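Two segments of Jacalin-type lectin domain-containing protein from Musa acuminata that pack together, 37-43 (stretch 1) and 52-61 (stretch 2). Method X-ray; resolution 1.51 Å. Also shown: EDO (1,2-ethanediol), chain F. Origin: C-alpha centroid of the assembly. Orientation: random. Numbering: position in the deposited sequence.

Stretch 1 (37-43) IDAIEIT
Stretch 2 (52-61) TQHYGGTGGE

Two neighbouring antiparallel strands illustrate how a regular ladder gives way to a glycine-rich turn. Residues 37-43 and 52-56 are strands, with phi/psi near -125/132 from Ile40 to Ile42 and from Thr52 to Tyr55; Asp38 and Gly56 depart from this. Their directions differ by 170°, with Ala39, Ile40, Glu41, Ile42 and Thr43 facing Gly56, Tyr55, His54, Gln53 and Thr52. Two hydrogen-bonded pairs carry the ladder: Ile40 N to Tyr55 O, 3.0 Å, and Tyr55 N to Ile40 O, 2.9 Å; then Ile42 N to Gln53 O and Gln53 N to Ile42 O, both 2.9 Å. Asp38 (-77/-41) departs locally, yet Gly57 N still donates to Asp38 O at 3.1 Å.

The contact buries 589 Å² in all. On one face, buried Ile42 (m, chi2 99°) brings CD1 3.8 Å from CE2 at the edge of the Tyr55 ring (m), an apolar surface shared with buried Ile40 (tt). The other, more exposed face suits polar groups: Thr43 OG1 and Thr52 OG1 (both m) hydrogen-bond at 2.8 Å, while Glu41 (tt) sets OE2 3.4 Å from CD2 of His54 (t). Ethanediol O1 donates to Glu41 OE1 at 2.8 Å.

Gly56 (101/-168) suits its place: a CB would clash with Asp38 O and Ala39 CA. Buried Asp38 (m) packs CB 3.3 Å from Gly59 O, and one water bridges Asp38 OD2 (2.7 Å) and Gly59 N (2.9 Å).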

# COMPACT_ATOMS: atom_id res chain seq x y z
N ILE B 37 11.81 -12.53 -8.93
CA ILE B 37 10.64 -13.36 -8.62
C ILE B 37 10.10 -13.99 -9.91
O ILE B 37 9.51 -13.29 -10.74
CB ILE B 37 9.56 -12.56 -7.86
CG1 ILE B 37 10.14 -11.89 -6.59
CG2 ILE B 37 8.38 -13.47 -7.52
CD1 ILE B 37 10.85 -12.89 -5.56
N ASP B 38 10.34 -15.28 -10.08
CA ASP B 38 9.91 -16.01 -11.27
C ASP B 38 8.43 -16.34 -11.24
O ASP B 38 7.77 -16.27 -12.28
CB ASP B 38 10.68 -17.33 -11.36
CG ASP B 38 12.15 -17.12 -11.64
OD1 ASP B 38 12.92 -16.96 -10.66
OD2 ASP B 38 12.52 -17.07 -12.82
N ALA B 39 7.92 -16.74 -10.07
CA ALA B 39 6.54 -17.19 -9.99
C ALA B 39 5.98 -17.14 -8.59
O ALA B 39 6.71 -17.17 -7.59
CB ALA B 39 6.45 -18.62 -10.52
N ILE B 40 4.65 -17.10 -8.52
CA ILE B 40 3.91 -17.20 -7.27
C ILE B 40 2.77 -18.16 -7.52
O ILE B 40 2.09 -18.07 -8.55
CB ILE B 40 3.47 -15.82 -6.67
CG1 ILE B 40 2.87 -15.99 -5.25
CG2 ILE B 40 2.53 -15.03 -7.62
CD1 ILE B 40 2.72 -14.67 -4.41
N GLU B 41 2.60 -19.11 -6.62
CA GLU B 41 1.53 -20.10 -6.71
C GLU B 41 0.76 -20.06 -5.41
O GLU B 41 1.37 -20.06 -4.33
CB GLU B 41 2.14 -21.49 -6.97
CG GLU B 41 1.10 -22.57 -7.15
CD GLU B 41 1.73 -23.94 -7.28
OE1 GLU B 41 1.80 -24.66 -6.26
OE2 GLU B 41 2.17 -24.29 -8.40
N ILE B 42 -0.58 -19.97 -5.48
CA ILE B 42 -1.39 -19.87 -4.27
C ILE B 42 -2.42 -20.99 -4.25
O ILE B 42 -3.08 -21.23 -5.27
CB ILE B 42 -2.11 -18.49 -4.14
CG1 ILE B 42 -1.16 -17.28 -4.34
CG2 ILE B 42 -2.85 -18.36 -2.81
CD1 ILE B 42 -1.22 -16.67 -5.75
N THR B 43 -2.54 -21.66 -3.11
CA THR B 43 -3.59 -22.64 -2.88
C THR B 43 -4.55 -21.94 -1.91
O THR B 43 -4.14 -21.46 -0.84
CB THR B 43 -3.06 -23.96 -2.34
OG1 THR B 43 -2.26 -24.57 -3.35
CG2 THR B 43 -4.19 -24.94 -1.96
N THR B 52 -5.50 -24.48 -6.72
CA THR B 52 -4.13 -24.00 -6.84
C THR B 52 -3.99 -23.26 -8.14
O THR B 52 -4.38 -23.75 -9.20
CB THR B 52 -3.13 -25.18 -6.74
OG1 THR B 52 -3.34 -25.88 -5.52
CG2 THR B 52 -1.69 -24.73 -6.80
N GLN B 53 -3.46 -22.03 -8.06
CA GLN B 53 -3.23 -21.24 -9.25
C GLN B 53 -1.78 -20.81 -9.27
O GLN B 53 -1.29 -20.28 -8.26
CB GLN B 53 -4.15 -20.02 -9.30
CG GLN B 53 -5.63 -20.34 -9.50
CD GLN B 53 -5.99 -20.77 -10.91
OE1 GLN B 53 -5.22 -20.64 -11.87
NE2 GLN B 53 -7.20 -21.29 -11.07
N HIS B 54 -1.11 -21.00 -10.42
CA HIS B 54 0.29 -20.65 -10.64
C HIS B 54 0.37 -19.49 -11.61
O HIS B 54 -0.27 -19.52 -12.67
CB HIS B 54 1.05 -21.87 -11.21
CG HIS B 54 2.53 -21.67 -11.38
ND1 HIS B 54 3.05 -20.98 -12.47
CD2 HIS B 54 3.54 -22.12 -10.62
CE1 HIS B 54 4.37 -21.02 -12.31
NE2 HIS B 54 4.70 -21.69 -11.21
N TYR B 55 1.17 -18.47 -11.27
CA TYR B 55 1.39 -17.29 -12.08
C TYR B 55 2.89 -17.11 -12.28
O TYR B 55 3.65 -17.32 -11.34
CB TYR B 55 0.76 -16.06 -11.40
CG TYR B 55 -0.69 -16.29 -11.04
CD1 TYR B 55 -1.68 -16.32 -12.02
CD2 TYR B 55 -1.07 -16.54 -9.72
CE1 TYR B 55 -3.01 -16.57 -11.70
CE2 TYR B 55 -2.41 -16.78 -9.39
CZ TYR B 55 -3.37 -16.79 -10.38
OH TYR B 55 -4.70 -17.00 -10.07
N GLY B 56 3.29 -16.77 -13.49
CA GLY B 56 4.70 -16.60 -13.83
C GLY B 56 5.28 -17.80 -14.56
O GLY B 56 4.55 -18.70 -14.99
N GLY B 57 6.61 -17.81 -14.66
CA GLY B 57 7.35 -18.82 -15.39
C GLY B 57 7.78 -20.05 -14.62
O GLY B 57 7.27 -20.34 -13.54
N THR B 58 8.73 -20.79 -15.22
CA THR B 58 9.17 -22.06 -14.65
C THR B 58 10.53 -22.01 -13.94
O THR B 58 11.00 -23.05 -13.46
CB THR B 58 9.16 -23.14 -15.76
OG1 THR B 58 10.08 -22.73 -16.78
CG2 THR B 58 7.77 -23.34 -16.38
N GLY B 59 11.15 -20.83 -13.87
CA GLY B 59 12.47 -20.69 -13.25
C GLY B 59 12.46 -20.48 -11.75
O GLY B 59 11.40 -20.51 -11.11
N GLY B 60 13.67 -20.34 -11.18
CA GLY B 60 13.88 -20.07 -9.77
C GLY B 60 13.70 -21.24 -8.82
O GLY B 60 13.13 -22.28 -9.17
N GLU B 61 14.19 -21.05 -7.59
CA GLU B 61 14.12 -22.04 -6.53
C GLU B 61 12.82 -21.85 -5.77
O GLU B 61 12.47 -20.71 -5.46
CB GLU B 61 15.33 -21.90 -5.57
CG GLU B 61 15.40 -22.95 -4.47
CD GLU B 61 16.44 -22.77 -3.38
OE1 GLU B 61 17.22 -21.79 -3.44
OE2 GLU B 61 16.47 -23.61 -2.45
C1 EDO F . 0.87 -23.19 -3.03
O1 EDO F . 0.23 -23.90 -4.05
C2 EDO F . 1.94 -24.11 -2.41
O2 EDO F . 1.35 -25.21 -1.73
O HOH W 1 10.85 -18.03 -14.69